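Local coordinates for protein anaerobically-induced outer membrane porin OprE (Pseudomonas aeruginosa, PDB 4FRX) that probably forms a substrate-transporting channel through the outer membrane, as a beta-barrel porin of the OprD family, at residues A[327-331]-A[332-336]; A[126-129]-A[130-133]. All coordinates share one frame; numbering follows the deposited sequence.

Interaction 1 (327-336) and interaction 2 (126-133) are local turns in separate parts of the chain. Their centres are about 16 Å apart and their nearest atoms about 8 Å, so they do not touch. The centres lie about 11 Å and about 6 Å from the centre of the chain, consistent with inward-folded parts of a barrel. Residues 321-324 relate the two: Ser321 and Ala323 bond the charged groups of interaction 1, while Thr322 and Tyr324 meet Thr132 and Pro129 of interaction 2. A bound C8E detergent is about 14 Å from the side chain of Gln330 and one about 10 Å from that of Pro129.

Interaction 1: A[327-331]-A[332-336]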
loop_
_atom_site.group_PDB
_atom_site.type_symbol
_atom_site.label_atom_id
_atom_site.label_comp_id
_atom_site.label_asym_id
_atom_site.label_seq_id
_atom_site.Cartn_x
_atom_site.Cartn_y
_atom_site.Cartn_z
ATOM N N THR A 327 -5.517 -9.394 3.398
ATOM C CA THR A 327 -5.531 -9.204 4.842
ATOM C C THR A 327 -4.812 -7.920 5.286
ATOM O O THR A 327 -4.636 -7.694 6.477
ATOM C CB THR A 327 -4.878 -10.399 5.556
ATOM O OG1 THR A 327 -3.516 -10.538 5.114
ATOM C CG2 THR A 327 -5.648 -11.692 5.269
ATOM N N ASP A 328 -4.402 -7.076 4.343
ATOM C CA ASP A 328 -3.762 -5.817 4.723
ATOM C C ASP A 328 -4.879 -4.853 5.081
ATOM O O ASP A 328 -5.541 -4.318 4.203
ATOM C CB ASP A 328 -2.884 -5.251 3.599
ATOM C CG ASP A 328 -2.089 -4.008 4.036
ATOM O OD1 ASP A 328 -2.696 -3.018 4.491
ATOM O OD2 ASP A 328 -0.846 -4.016 3.912
ATOM N N VAL A 329 -5.072 -4.643 6.379
ATOM C CA VAL A 329 -6.214 -3.896 6.897
ATOM C C VAL A 329 -5.732 -2.728 7.765
ATOM O O VAL A 329 -4.594 -2.289 7.632
ATOM C CB VAL A 329 -7.206 -4.821 7.648
ATOM C CG1 VAL A 329 -7.852 -5.799 6.662
ATOM C CG2 VAL A 329 -6.487 -5.618 8.734
ATOM N N GLN A 330 -6.593 -2.204 8.630
ATOM C CA GLN A 330 -6.298 -0.911 9.243
ATOM C C GLN A 330 -5.129 -0.988 10.212
ATOM O O GLN A 330 -4.276 -0.102 10.240
ATOM C CB GLN A 330 -7.546 -0.316 9.921
ATOM C CG GLN A 330 -7.296 1.044 10.543
ATOM C CD GLN A 330 -8.541 1.654 11.164
ATOM O OE1 GLN A 330 -9.665 1.264 10.839
ATOM N NE2 GLN A 330 -8.341 2.624 12.066
ATOM N N ILE A 331 -5.086 -2.049 11.009
ATOM C CA ILE A 331 -4.000 -2.199 11.972
ATOM C C ILE A 331 -3.057 -3.314 11.535
ATOM O O ILE A 331 -1.881 -3.058 11.264
ATOM C CB ILE A 331 -4.519 -2.455 13.399
ATOM C CG1 ILE A 331 -5.300 -1.234 13.905
ATOM C CG2 ILE A 331 -3.365 -2.800 14.344
ATOM C CD1 ILE A 331 -5.928 -1.427 15.304
ATOM N N GLY A 332 -3.576 -4.535 11.442
ATOM C CA GLY A 332 -2.734 -5.691 11.156
ATOM C C GLY A 332 -2.600 -5.980 9.672
ATOM O O GLY A 332 -3.275 -5.353 8.848
ATOM N N LYS A 333 -1.721 -6.920 9.325
ATOM C CA LYS A 333 -1.610 -7.377 7.944
ATOM C C LYS A 333 -1.722 -8.900 7.828
ATOM O O LYS A 333 -1.744 -9.439 6.720
ATOM C CB LYS A 333 -0.303 -6.892 7.298
ATOM C CG LYS A 333 -0.149 -5.371 7.273
ATOM C CD LYS A 333 1.149 -4.958 6.579
ATOM C CE LYS A 333 1.410 -3.446 6.719
ATOM N NZ LYS A 333 0.311 -2.628 6.124
ATOM N N PHE A 334 -1.796 -9.579 8.971
ATOM C CA PHE A 334 -1.899 -11.050 9.032
ATOM C C PHE A 334 -0.870 -11.730 8.122
ATOM O O PHE A 334 -1.177 -12.682 7.417
ATOM C CB PHE A 334 -3.334 -11.496 8.696
ATOM C CG PHE A 334 -4.351 -10.963 9.654
ATOM C CD1 PHE A 334 -4.714 -9.617 9.620
ATOM C CD2 PHE A 334 -4.909 -11.783 10.616
ATOM C CE1 PHE A 334 -5.628 -9.098 10.527
ATOM C CE2 PHE A 334 -5.830 -11.280 11.524
ATOM C CZ PHE A 334 -6.189 -9.931 11.485
ATOM N N GLN A 335 0.358 -11.237 8.188
ATOM C CA GLN A 335 1.383 -11.560 7.218
ATOM C C GLN A 335 2.480 -12.432 7.810
ATOM O O GLN A 335 3.510 -12.653 7.180
ATOM C CB GLN A 335 1.965 -10.260 6.645
ATOM C CG GLN A 335 3.093 -9.614 7.451
ATOM C CD GLN A 335 2.702 -9.212 8.873
ATOM O OE1 GLN A 335 1.522 -9.191 9.237
ATOM N NE2 GLN A 335 3.709 -8.892 9.689
ATOM N N ARG A 336 2.237 -12.954 9.011
ATOM C CA ARG A 336 3.269 -13.651 9.775
ATOM C C ARG A 336 3.460 -15.084 9.310
ATOM O O ARG A 336 2.518 -15.725 8.862
ATOM C CB ARG A 336 2.910 -13.663 11.263
ATOM C CG ARG A 336 2.575 -12.280 11.841
ATOM C CD ARG A 336 2.030 -12.443 13.256
ATOM N NE ARG A 336 1.150 -11.345 13.651
ATOM C CZ ARG A 336 1.562 -10.230 14.248
ATOM N NH1 ARG A 336 2.850 -10.057 14.523
ATOM N NH2 ARG A 336 0.685 -9.289 14.573
HETATM O O HOH W 1 -1.966 -2.522 7.933
#
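Lys333 NZ is gripped by three oxygens: it forms a salt bridge with Asp328 OD2 at 2.9 Å, donates to water 1, also at 2.9 Å, and donates to the carbonyl of Ser321. The Asp328 and Lys333 side chains lie alongside each other and point the same way. Lys333 runs extended until its last torsion turns the amine (chi4 -60°), and Asp328 holds CG anti to its own nitrogen (chi1 -174°); together these bring NZ and OD2 within reach. NZ meets OD2 on the syn side, 35° out of the carboxylate plane. OD2 also accepts from Ala323 N, a second donor that would favour the charged carboxylate. Water 1 lies 2.7 Å from Val329 O, to which it probably donates, which would link the amine to the backbone of the turn.

Two further bonds close this local loop. Thr327 OG1, placed between N and C of its residue, donates to Lys333 O at 2.6 Å; it stands above the carbonyl plane and is also bonded to Gln302. Val329 N donates to Gly332 O at 3.1 Å. Phe334 provides the apolar side: its CB packs on Thr327 CB at 3.7 Å, while Val329 CG2 sits at the ring edge, near the ring plane, 4.0 Å from CE1.

Residues 327-336 belong to the loop that, along the chain, follows strand 295-305 and precedes strand 340-349; they lean on other strands of the barrel, the fold of the OprD porins. Strand 377-389 supplies acceptors for successive amides: Asp383 for Gln330 N and Glu381 for both Ile331 N and Gly332 N. Leu365 of strand 358-370 touches Thr327, Val329 and Phe334, whereas Ile331 packs against Ala405 and Phe407 of strand 399-409.

Interaction 2: A[126-129]-A[130-133]; sequences PKLP and VVTY
The Tyr133 ring has Pro126 O at its edge, in the ring plane and 3.4 Å from CD1, while Lys127 approaches the ring obliquely. Lys127 CG comes to 3.5 Å from Tyr133 CE1, and CD follows close to the same corner. Lys127 lies on the first strand of a tight beta hairpin, 123-128 paired with 131-132, and Tyr133 directly follows the second; the type I turn runs from Leu128 to Val131 with Pro129 and Val130 at its tip. The pairing is antiparallel though weakly bonded. Lys127 and Thr132 form a non-hydrogen-bonded pair, with Lys127 CA packed 3.6 Å from Thr132 CB. Next to the turn, Leu128 N donates to Val131 O at 2.8 Å.

On the face carrying Leu128 and Val131, Val131 CG1 is set between its own N and C (chi1 53°), from where it meets Pro126 CB at 4.1 Å. Val131 touches Phe143 of strand 142-150 and Phe195 of strand 195-203, and Leu128 touches Tyr197, so that face of the hairpin sits against the barrel strands. Pro126 O accepts a hydrogen bond from Tyr133 N at 3.1 Å and also makes a CA-H...O contact with Thr132 CA, likewise 3.1 Å away.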
loop_
_atom_site.group_PDB
_atom_site.type_symbol
_atom_site.label_atom_id
_atom_site.label_comp_id
_atom_site.label_asym_id
_atom_site.label_seq_id
_atom_site.Cartn_x
_atom_site.Cartn_y
_atom_site.Cartn_z
ATOM N N PRO A 126 4.051 3.820 -7.113
ATOM C CA PRO A 126 3.431 2.659 -7.760
ATOM C C PRO A 126 2.283 2.070 -6.928
ATOM O O PRO A 126 2.287 2.188 -5.714
ATOM C CB PRO A 126 4.584 1.649 -7.862
ATOM C CG PRO A 126 5.855 2.464 -7.648
ATOM C CD PRO A 126 5.453 3.578 -6.734
ATOM N N LYS A 127 1.306 1.461 -7.592
ATOM C CA LYS A 127 0.264 0.711 -6.904
ATOM C C LYS A 127 0.144 -0.677 -7.543
ATOM O O LYS A 127 -0.811 -0.951 -8.263
ATOM C CB LYS A 127 -1.072 1.460 -6.973
ATOM C CG LYS A 127 -1.041 2.854 -6.352
ATOM C CD LYS A 127 -2.419 3.498 -6.343
ATOM C CE LYS A 127 -3.416 2.658 -5.559
ATOM N NZ LYS A 127 -3.136 2.660 -4.095
ATOM N N LEU A 128 1.116 -1.544 -7.259
ATOM C CA LEU A 128 1.277 -2.816 -7.967
ATOM C C LEU A 128 1.322 -3.940 -6.967
ATOM O O LEU A 128 1.582 -3.708 -5.790
ATOM C CB LEU A 128 2.610 -2.828 -8.733
ATOM C CG LEU A 128 2.828 -1.734 -9.770
ATOM C CD1 LEU A 128 4.205 -1.897 -10.402
ATOM C CD2 LEU A 128 1.735 -1.749 -10.820
ATOM N N PRO A 129 1.101 -5.174 -7.428
ATOM C CA PRO A 129 1.129 -6.275 -6.453
ATOM C C PRO A 129 2.465 -6.486 -5.740
ATOM O O PRO A 129 2.459 -7.042 -4.654
ATOM C CB PRO A 129 0.766 -7.489 -7.298
ATOM C CG PRO A 129 -0.156 -6.911 -8.359
ATOM C CD PRO A 129 0.452 -5.572 -8.700
ATOM N N VAL A 130 3.578 -6.042 -6.318
ATOM C CA VAL A 130 4.873 -6.252 -5.692
ATOM C C VAL A 130 5.411 -4.960 -5.065
ATOM O O VAL A 130 6.458 -4.969 -4.438
ATOM C CB VAL A 130 5.892 -6.803 -6.707
ATOM C CG1 VAL A 130 5.546 -8.248 -7.055
ATOM C CG2 VAL A 130 5.878 -5.953 -7.964
ATOM N N VAL A 131 4.675 -3.863 -5.229
ATOM C CA VAL A 131 5.020 -2.599 -4.571
ATOM C C VAL A 131 3.884 -1.581 -4.669
ATOM O O VAL A 131 3.448 -1.198 -5.758
ATOM C CB VAL A 131 6.353 -1.980 -5.107
ATOM C CG1 VAL A 131 6.342 -1.854 -6.636
ATOM C CG2 VAL A 131 6.653 -0.618 -4.417
ATOM N N THR A 132 3.363 -1.162 -3.523
ATOM C CA THR A 132 2.403 -0.053 -3.546
ATOM C C THR A 132 2.675 0.870 -2.380
ATOM O O THR A 132 3.045 0.426 -1.290
ATOM C CB THR A 132 0.901 -0.451 -3.564
ATOM O OG1 THR A 132 0.255 0.002 -2.367
ATOM C CG2 THR A 132 0.727 -1.898 -3.697
ATOM N N TYR A 133 2.538 2.160 -2.633
ATOM C CA TYR A 133 2.862 3.139 -1.618
ATOM C C TYR A 133 1.775 3.213 -0.550
ATOM O O TYR A 133 0.586 3.053 -0.839
ATOM C CB TYR A 133 3.104 4.505 -2.244
ATOM C CG TYR A 133 1.867 5.222 -2.754
ATOM C CD1 TYR A 133 1.300 4.893 -3.984
ATOM C CD2 TYR A 133 1.289 6.253 -2.017
ATOM C CE1 TYR A 133 0.180 5.561 -4.449
ATOM C CE2 TYR A 133 0.180 6.931 -2.476
ATOM C CZ TYR A 133 -0.372 6.580 -3.691
ATOM O OH TYR A 133 -1.473 7.257 -4.153
#